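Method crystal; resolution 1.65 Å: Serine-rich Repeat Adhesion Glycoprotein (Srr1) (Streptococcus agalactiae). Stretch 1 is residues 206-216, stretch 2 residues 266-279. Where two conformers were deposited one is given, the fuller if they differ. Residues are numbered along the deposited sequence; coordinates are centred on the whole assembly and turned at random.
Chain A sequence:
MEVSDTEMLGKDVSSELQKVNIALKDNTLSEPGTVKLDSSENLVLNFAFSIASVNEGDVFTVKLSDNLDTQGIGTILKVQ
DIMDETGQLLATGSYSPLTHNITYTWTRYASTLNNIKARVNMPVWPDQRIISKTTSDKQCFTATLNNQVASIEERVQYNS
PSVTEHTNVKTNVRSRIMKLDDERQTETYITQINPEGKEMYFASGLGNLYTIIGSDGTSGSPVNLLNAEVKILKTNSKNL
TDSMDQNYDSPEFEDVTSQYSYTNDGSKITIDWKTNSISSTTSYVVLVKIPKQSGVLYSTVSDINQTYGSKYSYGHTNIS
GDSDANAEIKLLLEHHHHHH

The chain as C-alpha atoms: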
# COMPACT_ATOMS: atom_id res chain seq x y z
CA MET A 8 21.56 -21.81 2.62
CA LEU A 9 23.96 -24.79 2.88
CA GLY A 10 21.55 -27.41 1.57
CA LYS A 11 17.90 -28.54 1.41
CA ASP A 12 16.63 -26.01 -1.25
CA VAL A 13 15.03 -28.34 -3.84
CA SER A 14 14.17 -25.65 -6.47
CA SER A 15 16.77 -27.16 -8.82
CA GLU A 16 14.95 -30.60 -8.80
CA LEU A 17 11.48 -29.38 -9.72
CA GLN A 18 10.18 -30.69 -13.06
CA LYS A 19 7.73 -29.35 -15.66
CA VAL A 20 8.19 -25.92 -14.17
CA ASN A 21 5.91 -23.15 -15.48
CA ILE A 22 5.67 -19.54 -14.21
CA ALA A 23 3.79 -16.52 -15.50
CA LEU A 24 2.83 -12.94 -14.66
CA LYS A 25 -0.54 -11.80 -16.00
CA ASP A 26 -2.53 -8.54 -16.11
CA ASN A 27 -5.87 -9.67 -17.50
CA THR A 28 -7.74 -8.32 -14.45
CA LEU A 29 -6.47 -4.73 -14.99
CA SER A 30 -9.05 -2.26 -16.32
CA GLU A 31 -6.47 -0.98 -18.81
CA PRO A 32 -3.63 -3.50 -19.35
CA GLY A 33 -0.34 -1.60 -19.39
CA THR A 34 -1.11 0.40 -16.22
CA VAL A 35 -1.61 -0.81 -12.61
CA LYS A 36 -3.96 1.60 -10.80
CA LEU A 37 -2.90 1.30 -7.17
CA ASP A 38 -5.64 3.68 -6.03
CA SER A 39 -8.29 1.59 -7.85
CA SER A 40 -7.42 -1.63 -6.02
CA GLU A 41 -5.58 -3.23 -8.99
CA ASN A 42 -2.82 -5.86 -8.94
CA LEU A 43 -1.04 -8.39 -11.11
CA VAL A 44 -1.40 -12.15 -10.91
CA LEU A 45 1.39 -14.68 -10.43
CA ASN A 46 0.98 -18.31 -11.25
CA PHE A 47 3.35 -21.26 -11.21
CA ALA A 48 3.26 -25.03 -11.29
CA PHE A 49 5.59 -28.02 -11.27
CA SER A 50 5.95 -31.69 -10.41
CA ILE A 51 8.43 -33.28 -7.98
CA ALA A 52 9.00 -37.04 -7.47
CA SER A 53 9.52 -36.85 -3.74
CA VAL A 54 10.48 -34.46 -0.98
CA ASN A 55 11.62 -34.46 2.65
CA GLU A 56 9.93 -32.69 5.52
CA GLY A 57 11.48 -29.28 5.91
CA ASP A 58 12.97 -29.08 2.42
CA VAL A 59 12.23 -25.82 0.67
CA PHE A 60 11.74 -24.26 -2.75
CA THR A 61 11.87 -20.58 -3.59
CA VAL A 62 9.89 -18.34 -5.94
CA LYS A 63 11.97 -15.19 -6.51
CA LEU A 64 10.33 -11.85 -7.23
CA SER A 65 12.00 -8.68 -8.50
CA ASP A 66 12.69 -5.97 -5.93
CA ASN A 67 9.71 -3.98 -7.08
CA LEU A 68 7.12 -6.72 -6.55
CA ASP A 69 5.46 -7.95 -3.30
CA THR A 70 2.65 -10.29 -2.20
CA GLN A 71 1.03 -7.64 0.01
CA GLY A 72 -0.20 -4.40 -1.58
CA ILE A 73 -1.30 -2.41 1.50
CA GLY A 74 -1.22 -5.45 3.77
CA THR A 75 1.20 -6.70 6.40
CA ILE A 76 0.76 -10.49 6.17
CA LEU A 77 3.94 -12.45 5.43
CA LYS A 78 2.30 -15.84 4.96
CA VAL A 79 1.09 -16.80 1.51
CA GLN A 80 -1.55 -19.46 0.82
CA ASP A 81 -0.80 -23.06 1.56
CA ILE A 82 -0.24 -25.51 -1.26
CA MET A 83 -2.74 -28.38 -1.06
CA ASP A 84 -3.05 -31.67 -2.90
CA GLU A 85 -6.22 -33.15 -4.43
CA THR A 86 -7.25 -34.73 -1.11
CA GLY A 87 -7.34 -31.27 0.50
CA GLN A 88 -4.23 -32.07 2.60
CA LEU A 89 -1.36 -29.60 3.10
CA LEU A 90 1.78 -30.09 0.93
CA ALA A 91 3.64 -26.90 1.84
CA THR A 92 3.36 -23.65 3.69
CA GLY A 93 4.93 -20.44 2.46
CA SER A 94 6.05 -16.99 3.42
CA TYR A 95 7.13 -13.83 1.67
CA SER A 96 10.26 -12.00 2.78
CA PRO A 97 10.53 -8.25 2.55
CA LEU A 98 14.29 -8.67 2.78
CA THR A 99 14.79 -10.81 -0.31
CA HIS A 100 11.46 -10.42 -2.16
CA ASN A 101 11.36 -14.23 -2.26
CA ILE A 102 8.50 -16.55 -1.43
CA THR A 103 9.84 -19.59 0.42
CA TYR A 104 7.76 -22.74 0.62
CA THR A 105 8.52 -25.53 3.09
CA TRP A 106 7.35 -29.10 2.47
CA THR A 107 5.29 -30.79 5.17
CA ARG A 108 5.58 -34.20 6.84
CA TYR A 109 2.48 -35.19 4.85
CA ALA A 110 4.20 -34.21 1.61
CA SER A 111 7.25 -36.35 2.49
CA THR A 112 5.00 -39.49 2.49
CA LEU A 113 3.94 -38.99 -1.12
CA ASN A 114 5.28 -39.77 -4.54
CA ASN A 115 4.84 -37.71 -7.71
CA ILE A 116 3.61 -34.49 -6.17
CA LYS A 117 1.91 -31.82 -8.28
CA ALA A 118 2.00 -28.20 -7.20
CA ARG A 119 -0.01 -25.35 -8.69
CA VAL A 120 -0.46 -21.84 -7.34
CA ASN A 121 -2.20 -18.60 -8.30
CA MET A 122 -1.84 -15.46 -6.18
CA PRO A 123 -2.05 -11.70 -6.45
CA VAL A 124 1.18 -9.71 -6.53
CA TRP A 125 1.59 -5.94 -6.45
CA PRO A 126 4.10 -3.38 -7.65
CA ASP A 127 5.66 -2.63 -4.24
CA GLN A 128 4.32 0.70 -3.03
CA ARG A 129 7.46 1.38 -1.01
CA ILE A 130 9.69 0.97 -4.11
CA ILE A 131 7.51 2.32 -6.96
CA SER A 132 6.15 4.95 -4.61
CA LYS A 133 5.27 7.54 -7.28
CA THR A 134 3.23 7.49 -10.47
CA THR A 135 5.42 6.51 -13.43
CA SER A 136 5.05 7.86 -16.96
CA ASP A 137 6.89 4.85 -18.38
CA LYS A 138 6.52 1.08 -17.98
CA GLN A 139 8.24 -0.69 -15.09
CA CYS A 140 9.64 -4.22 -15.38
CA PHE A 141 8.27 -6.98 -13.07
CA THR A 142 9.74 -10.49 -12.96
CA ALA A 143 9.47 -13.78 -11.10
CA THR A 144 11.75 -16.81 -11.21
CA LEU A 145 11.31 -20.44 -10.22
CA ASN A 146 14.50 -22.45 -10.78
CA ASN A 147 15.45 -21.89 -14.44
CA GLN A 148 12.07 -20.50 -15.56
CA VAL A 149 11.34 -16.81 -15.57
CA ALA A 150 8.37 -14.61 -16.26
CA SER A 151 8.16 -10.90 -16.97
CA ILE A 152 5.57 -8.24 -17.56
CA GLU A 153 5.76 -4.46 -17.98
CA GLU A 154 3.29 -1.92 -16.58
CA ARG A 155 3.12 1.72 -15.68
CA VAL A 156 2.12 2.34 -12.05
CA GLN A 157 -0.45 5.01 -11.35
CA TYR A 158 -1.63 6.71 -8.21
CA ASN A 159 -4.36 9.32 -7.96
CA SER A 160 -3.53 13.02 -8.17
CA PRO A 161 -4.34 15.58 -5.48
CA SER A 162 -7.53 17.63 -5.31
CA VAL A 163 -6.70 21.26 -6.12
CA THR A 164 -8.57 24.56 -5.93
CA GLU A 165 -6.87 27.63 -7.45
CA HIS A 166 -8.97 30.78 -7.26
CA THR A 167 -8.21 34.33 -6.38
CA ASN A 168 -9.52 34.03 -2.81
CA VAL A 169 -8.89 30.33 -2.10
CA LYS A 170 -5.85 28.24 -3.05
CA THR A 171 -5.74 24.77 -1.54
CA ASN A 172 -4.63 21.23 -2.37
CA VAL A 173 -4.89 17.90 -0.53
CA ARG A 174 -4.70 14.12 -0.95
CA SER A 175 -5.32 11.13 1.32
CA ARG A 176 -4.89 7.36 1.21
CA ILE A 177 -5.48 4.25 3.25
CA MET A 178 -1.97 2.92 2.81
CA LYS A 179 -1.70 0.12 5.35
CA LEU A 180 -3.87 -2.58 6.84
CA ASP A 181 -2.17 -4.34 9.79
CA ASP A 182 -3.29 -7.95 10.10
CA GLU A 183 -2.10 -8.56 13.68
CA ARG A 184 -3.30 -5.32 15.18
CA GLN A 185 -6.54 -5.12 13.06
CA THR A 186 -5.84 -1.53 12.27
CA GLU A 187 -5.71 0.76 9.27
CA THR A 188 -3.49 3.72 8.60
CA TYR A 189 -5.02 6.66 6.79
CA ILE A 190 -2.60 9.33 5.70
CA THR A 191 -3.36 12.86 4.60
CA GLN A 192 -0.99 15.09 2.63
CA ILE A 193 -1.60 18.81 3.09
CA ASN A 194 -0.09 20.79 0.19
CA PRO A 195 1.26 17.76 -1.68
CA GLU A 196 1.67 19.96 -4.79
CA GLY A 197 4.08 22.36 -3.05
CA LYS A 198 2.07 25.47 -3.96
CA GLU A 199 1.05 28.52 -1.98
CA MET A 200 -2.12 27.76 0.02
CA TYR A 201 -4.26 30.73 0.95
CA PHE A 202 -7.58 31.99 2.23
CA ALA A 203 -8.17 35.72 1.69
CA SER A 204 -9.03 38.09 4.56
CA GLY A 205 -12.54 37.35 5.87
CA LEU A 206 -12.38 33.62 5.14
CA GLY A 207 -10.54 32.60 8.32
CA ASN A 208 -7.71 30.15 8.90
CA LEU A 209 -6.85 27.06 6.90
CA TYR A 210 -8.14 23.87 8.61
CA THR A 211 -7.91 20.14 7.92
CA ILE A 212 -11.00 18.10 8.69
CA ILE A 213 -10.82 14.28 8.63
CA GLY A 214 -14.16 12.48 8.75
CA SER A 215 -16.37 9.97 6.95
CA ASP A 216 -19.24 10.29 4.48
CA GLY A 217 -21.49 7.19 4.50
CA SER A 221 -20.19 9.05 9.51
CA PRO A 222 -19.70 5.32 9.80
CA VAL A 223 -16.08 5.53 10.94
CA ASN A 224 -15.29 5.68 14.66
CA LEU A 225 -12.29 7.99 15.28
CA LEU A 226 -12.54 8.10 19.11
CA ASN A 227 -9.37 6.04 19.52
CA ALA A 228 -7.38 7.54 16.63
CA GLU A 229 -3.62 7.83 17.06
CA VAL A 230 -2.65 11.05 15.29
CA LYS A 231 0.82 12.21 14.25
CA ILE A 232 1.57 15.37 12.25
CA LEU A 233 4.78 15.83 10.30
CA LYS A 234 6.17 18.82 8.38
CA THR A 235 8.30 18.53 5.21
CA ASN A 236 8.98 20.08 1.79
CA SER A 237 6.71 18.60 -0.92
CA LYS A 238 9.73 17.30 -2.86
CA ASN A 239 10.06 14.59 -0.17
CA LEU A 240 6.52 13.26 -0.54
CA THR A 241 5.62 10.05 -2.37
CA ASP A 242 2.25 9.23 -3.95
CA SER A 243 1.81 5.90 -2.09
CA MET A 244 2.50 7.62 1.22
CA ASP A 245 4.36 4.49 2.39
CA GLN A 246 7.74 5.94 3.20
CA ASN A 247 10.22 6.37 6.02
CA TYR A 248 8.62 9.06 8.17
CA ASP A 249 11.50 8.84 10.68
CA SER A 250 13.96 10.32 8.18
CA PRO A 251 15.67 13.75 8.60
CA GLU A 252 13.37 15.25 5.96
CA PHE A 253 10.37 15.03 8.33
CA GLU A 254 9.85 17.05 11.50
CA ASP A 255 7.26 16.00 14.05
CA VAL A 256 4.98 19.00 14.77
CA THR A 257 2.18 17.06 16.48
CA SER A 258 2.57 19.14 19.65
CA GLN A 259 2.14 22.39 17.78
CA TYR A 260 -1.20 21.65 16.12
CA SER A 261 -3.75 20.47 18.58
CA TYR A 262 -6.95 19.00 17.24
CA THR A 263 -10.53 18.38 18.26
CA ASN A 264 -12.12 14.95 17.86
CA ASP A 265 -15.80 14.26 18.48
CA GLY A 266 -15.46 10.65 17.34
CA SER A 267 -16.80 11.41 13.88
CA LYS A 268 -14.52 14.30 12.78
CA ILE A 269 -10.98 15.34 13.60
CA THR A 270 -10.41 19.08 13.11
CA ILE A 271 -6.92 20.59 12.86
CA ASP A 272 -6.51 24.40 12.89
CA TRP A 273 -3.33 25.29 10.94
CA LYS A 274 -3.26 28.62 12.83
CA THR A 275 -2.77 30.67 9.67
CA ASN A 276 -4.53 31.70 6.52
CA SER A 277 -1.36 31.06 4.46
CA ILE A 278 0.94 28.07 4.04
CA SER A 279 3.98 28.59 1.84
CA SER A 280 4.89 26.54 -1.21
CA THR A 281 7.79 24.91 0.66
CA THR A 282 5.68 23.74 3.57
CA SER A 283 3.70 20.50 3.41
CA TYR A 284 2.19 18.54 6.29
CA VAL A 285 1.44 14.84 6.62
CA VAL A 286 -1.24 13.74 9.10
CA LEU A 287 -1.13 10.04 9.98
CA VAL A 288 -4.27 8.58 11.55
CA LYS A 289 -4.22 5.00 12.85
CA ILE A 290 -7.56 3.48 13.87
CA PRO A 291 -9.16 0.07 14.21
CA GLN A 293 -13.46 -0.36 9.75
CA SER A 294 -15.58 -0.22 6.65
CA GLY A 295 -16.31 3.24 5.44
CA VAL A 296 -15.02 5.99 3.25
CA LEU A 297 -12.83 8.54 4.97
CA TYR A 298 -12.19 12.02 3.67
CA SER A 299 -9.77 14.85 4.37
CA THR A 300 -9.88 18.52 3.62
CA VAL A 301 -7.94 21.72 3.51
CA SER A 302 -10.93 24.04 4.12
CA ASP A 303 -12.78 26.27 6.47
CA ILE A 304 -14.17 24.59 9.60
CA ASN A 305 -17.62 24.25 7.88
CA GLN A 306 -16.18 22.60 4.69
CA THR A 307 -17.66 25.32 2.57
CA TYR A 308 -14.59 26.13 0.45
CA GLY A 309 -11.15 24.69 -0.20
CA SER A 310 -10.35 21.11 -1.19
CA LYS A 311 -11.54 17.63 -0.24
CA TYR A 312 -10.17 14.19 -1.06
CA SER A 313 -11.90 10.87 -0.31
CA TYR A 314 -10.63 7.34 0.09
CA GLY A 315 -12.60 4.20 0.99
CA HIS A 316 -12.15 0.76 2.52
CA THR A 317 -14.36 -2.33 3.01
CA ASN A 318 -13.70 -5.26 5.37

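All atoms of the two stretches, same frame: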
# COMPACT_ATOMS: atom_id res chain seq x y z
N LEU A 206 -12.08 35.05 5.28
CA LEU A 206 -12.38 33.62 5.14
C LEU A 206 -11.79 32.74 6.24
O LEU A 206 -11.98 31.53 6.24
CB LEU A 206 -11.91 33.12 3.78
CG LEU A 206 -12.76 33.52 2.58
CD1 LEU A 206 -12.76 35.03 2.37
CD2 LEU A 206 -12.26 32.80 1.34
N GLY A 207 -11.10 33.35 7.20
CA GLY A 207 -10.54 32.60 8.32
C GLY A 207 -9.27 31.80 8.05
O GLY A 207 -8.58 31.98 7.03
N ASN A 208 -8.91 30.97 9.03
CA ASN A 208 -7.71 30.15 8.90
C ASN A 208 -7.95 28.94 8.00
O ASN A 208 -9.09 28.51 7.77
CB ASN A 208 -7.27 29.60 10.26
CG ASN A 208 -6.63 30.62 11.17
OD1 ASN A 208 -6.35 31.75 10.77
ND2 ASN A 208 -6.36 30.21 12.40
N LEU A 209 -6.84 28.36 7.57
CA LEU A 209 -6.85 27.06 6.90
C LEU A 209 -7.00 25.97 8.00
O LEU A 209 -6.36 26.04 9.05
CB LEU A 209 -5.56 26.85 6.16
CG LEU A 209 -5.33 27.76 4.95
CD1 LEU A 209 -3.82 27.85 4.66
CD2 LEU A 209 -6.11 27.25 3.75
N TYR A 210 -7.88 25.02 7.74
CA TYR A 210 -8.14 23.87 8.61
C TYR A 210 -8.06 22.58 7.79
O TYR A 210 -8.22 22.58 6.56
CB TYR A 210 -9.53 23.90 9.26
CG TYR A 210 -9.81 24.98 10.24
CD1 TYR A 210 -10.16 26.26 9.80
CD2 TYR A 210 -9.80 24.75 11.61
CE1 TYR A 210 -10.44 27.27 10.69
CE2 TYR A 210 -10.06 25.78 12.51
CZ TYR A 210 -10.39 27.03 12.04
OH TYR A 210 -10.69 28.08 12.88
N THR A 211 -7.77 21.49 8.48
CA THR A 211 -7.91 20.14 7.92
C THR A 211 -8.93 19.37 8.75
O THR A 211 -8.81 19.28 9.96
CB THR A 211 -6.60 19.39 7.81
OG1 THR A 211 -5.87 19.92 6.71
CG2 THR A 211 -6.83 17.89 7.61
N ILE A 212 -9.99 18.91 8.08
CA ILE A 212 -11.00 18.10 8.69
C ILE A 212 -10.84 16.68 8.11
O ILE A 212 -10.68 16.48 6.89
CB ILE A 212 -12.43 18.55 8.34
CG1 ILE A 212 -12.64 20.07 8.52
CG2 ILE A 212 -13.43 17.71 9.13
CD1 ILE A 212 -12.18 20.61 9.81
N ILE A 213 -10.87 15.70 9.00
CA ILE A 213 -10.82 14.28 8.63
C ILE A 213 -12.11 13.69 9.18
O ILE A 213 -12.42 13.83 10.37
CB ILE A 213 -9.59 13.60 9.22
CG1 ILE A 213 -8.33 14.18 8.53
CG2 ILE A 213 -9.67 12.08 9.05
CD1 ILE A 213 -7.05 13.96 9.27
N GLY A 214 -12.88 13.04 8.32
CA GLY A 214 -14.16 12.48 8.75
C GLY A 214 -14.58 11.38 7.81
O GLY A 214 -13.75 10.85 7.07
N SER A 215 -15.86 11.01 7.87
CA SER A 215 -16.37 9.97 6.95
C SER A 215 -17.73 10.38 6.41
O SER A 215 -18.50 11.10 7.06
CB SER A 215 -16.39 8.59 7.61
OG SER A 215 -17.11 8.57 8.82
N ASP A 216 -18.01 9.94 5.18
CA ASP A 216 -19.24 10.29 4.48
C ASP A 216 -20.39 9.35 4.85
O ASP A 216 -21.21 9.68 5.72
CB ASP A 216 -18.99 10.30 2.96
CG ASP A 216 -18.01 11.41 2.53
OD1 ASP A 216 -18.27 12.60 2.86
OD2 ASP A 216 -17.01 11.10 1.84
N GLY A 266 -15.24 12.04 17.69
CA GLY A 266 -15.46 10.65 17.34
C GLY A 266 -15.85 10.43 15.91
O GLY A 266 -15.73 9.30 15.40
N SER A 267 -16.38 11.46 15.27
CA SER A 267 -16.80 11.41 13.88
C SER A 267 -15.95 12.31 12.97
O SER A 267 -15.81 12.03 11.77
CB SER A 267 -18.28 11.78 13.77
OG SER A 267 -19.08 10.75 14.38
N LYS A 268 -15.40 13.39 13.53
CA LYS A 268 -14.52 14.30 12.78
C LYS A 268 -13.37 14.71 13.64
O LYS A 268 -13.54 15.02 14.82
CB LYS A 268 -15.19 15.64 12.41
CG LYS A 268 -16.27 15.64 11.36
CD LYS A 268 -16.65 17.08 11.00
CE LYS A 268 -16.76 17.99 12.22
NZ LYS A 268 -17.50 19.27 11.94
N ILE A 269 -12.21 14.80 13.01
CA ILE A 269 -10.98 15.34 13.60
C ILE A 269 -10.76 16.68 12.89
O ILE A 269 -10.81 16.75 11.64
CB ILE A 269 -9.78 14.41 13.37
CG1 ILE A 269 -9.92 13.19 14.28
CG2 ILE A 269 -8.45 15.11 13.60
CD1 ILE A 269 -8.97 12.06 13.93
N THR A 270 -10.57 17.75 13.66
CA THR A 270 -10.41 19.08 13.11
C THR A 270 -9.09 19.67 13.59
O THR A 270 -8.85 19.81 14.79
CB THR A 270 -11.56 20.02 13.59
OG1 THR A 270 -12.83 19.47 13.17
CG2 THR A 270 -11.40 21.40 12.99
N ILE A 271 -8.23 20.00 12.63
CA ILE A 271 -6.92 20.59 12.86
C ILE A 271 -6.90 22.01 12.35
O ILE A 271 -7.08 22.23 11.15
CB ILE A 271 -5.81 19.82 12.12
CG1 ILE A 271 -5.79 18.37 12.62
CG2 ILE A 271 -4.46 20.46 12.37
CD1 ILE A 271 -5.07 17.41 11.67
N ASP A 272 -6.66 22.97 13.24
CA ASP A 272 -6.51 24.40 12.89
C ASP A 272 -5.02 24.62 12.56
O ASP A 272 -4.16 24.38 13.42
CB ASP A 272 -6.88 25.23 14.12
CG ASP A 272 -6.82 26.73 13.91
OD1 ASP A 272 -6.35 27.24 12.86
OD2 ASP A 272 -7.23 27.43 14.90
N TRP A 273 -4.72 25.02 11.33
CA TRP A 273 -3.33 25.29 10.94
C TRP A 273 -2.80 26.62 11.47
O TRP A 273 -1.63 26.94 11.27
CB TRP A 273 -3.13 25.13 9.45
CG TRP A 273 -3.40 23.73 8.99
CD1 TRP A 273 -4.40 23.33 8.16
CD2 TRP A 273 -2.64 22.55 9.30
NE1 TRP A 273 -4.31 21.98 7.93
CE2 TRP A 273 -3.27 21.47 8.67
CE3 TRP A 273 -1.52 22.29 10.11
CZ2 TRP A 273 -2.81 20.15 8.78
CZ3 TRP A 273 -1.07 20.96 10.23
CH2 TRP A 273 -1.71 19.93 9.56
N LYS A 274 -3.67 27.38 12.11
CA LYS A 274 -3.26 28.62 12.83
C LYS A 274 -2.73 29.72 11.93
O LYS A 274 -1.97 30.61 12.39
CB LYS A 274 -2.23 28.32 13.90
CG LYS A 274 -2.59 27.21 14.86
CD LYS A 274 -1.52 27.11 15.93
CE LYS A 274 -1.61 25.83 16.72
NZ LYS A 274 -2.92 25.59 17.39
N THR A 275 -3.16 29.69 10.68
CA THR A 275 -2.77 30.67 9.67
C THR A 275 -3.69 30.61 8.50
O THR A 275 -4.38 29.60 8.31
CB THR A 275 -1.32 30.45 9.16
OG1 THR A 275 -0.96 31.49 8.21
CG2 THR A 275 -1.18 29.07 8.51
N ASN A 276 -3.79 31.72 7.75
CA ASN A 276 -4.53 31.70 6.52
C ASN A 276 -3.62 31.47 5.28
O ASN A 276 -4.09 31.47 4.15
CB ASN A 276 -5.32 33.01 6.35
CG ASN A 276 -4.40 34.18 6.08
OD1 ASN A 276 -3.38 34.32 6.73
ND2 ASN A 276 -4.73 34.98 5.08
N SER A 277 -2.33 31.24 5.53
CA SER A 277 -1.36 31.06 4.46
C SER A 277 -0.33 30.02 4.82
O SER A 277 0.24 30.04 5.91
CB SER A 277 -0.66 32.39 4.18
OG SER A 277 0.26 32.30 3.10
N ILE A 278 -0.10 29.09 3.89
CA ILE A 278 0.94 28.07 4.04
C ILE A 278 1.79 28.23 2.79
O ILE A 278 1.28 28.26 1.66
CB ILE A 278 0.35 26.66 4.18
CG1 ILE A 278 -0.33 26.54 5.57
CG2 ILE A 278 1.43 25.60 4.00
CD1 ILE A 278 -1.12 25.27 5.80
N SER A 279 3.10 28.36 2.98
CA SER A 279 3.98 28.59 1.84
C SER A 279 4.18 27.37 0.97
O SER A 279 3.93 26.23 1.37
CB SER A 279 5.33 29.16 2.28
OG SER A 279 6.07 28.20 3.00
O HOH W 1 -9.27 28.97 15.18
O HOH W 2 -15.65 9.49 10.78
O HOH W 3 -17.53 12.57 9.77

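How does the contact begin, before the regular strand pairing? The two stretches run antiparallel, and Asn208 makes the first polar link: Asn208 ND2 donates to Asp272 OD1 at 3.0 Å. Asp272 OD1 also accepts from Lys274 N at 2.8 Å, so it holds the turn of its own stretch while gripping the other. Leu209 then bonds with both backbone polar groups: Leu209 N donates to Thr275 O at 2.9 Å, and Leu209 O accepts from Trp273 N at 3.0 Å. The CA-to-CB bond of Leu209 points toward stretch 2, and Leu209 CD1 lies 3.8 Å from Ile278 CG1.

What fixes the register from Tyr210 to Ile213? Thr211 faces Ile271 and Ile213 faces Ile269, each pair joined by two N-H...O bonds of 2.8 to 2.9 Å between the N of each residue and the O of its partner. The alternating pairs, Tyr210 with Asp272 and Ile212 with Thr270, lack such bonds, but CA-H...O contacts help fill the gaps, as where Ile212 CA sits 3.2 Å from Ile269 O.

Which side chains meet on the two faces of this ladder? On one, the Tyr210 ring lies against Asp272, with Tyr210 CE2 3.6 Å from Asp272 CB, and a water bridges Tyr210 OH and Asp272 OD2. Further along that face, Ile212 CD1 reaches Thr270 CG2 at 3.4 Å. On the other, Thr211 OG1 accepts a 2.9 Å bond from Trp273 NE1 at the edge of the indole, giving its buried N-H a partner. Next along, Ile213 CB and Ile269 CB pack 4.2 Å apart.

How does the pairing end? At Gly214 direct backbone hydrogen bonding gives way to a CA-H...O contact, Gly214 CA to Ser267 O at 3.5 Å. Beyond it, water takes over: two waters each donate to Ser267 O, one accepting from Ser215 OG and the other from Ser215 N.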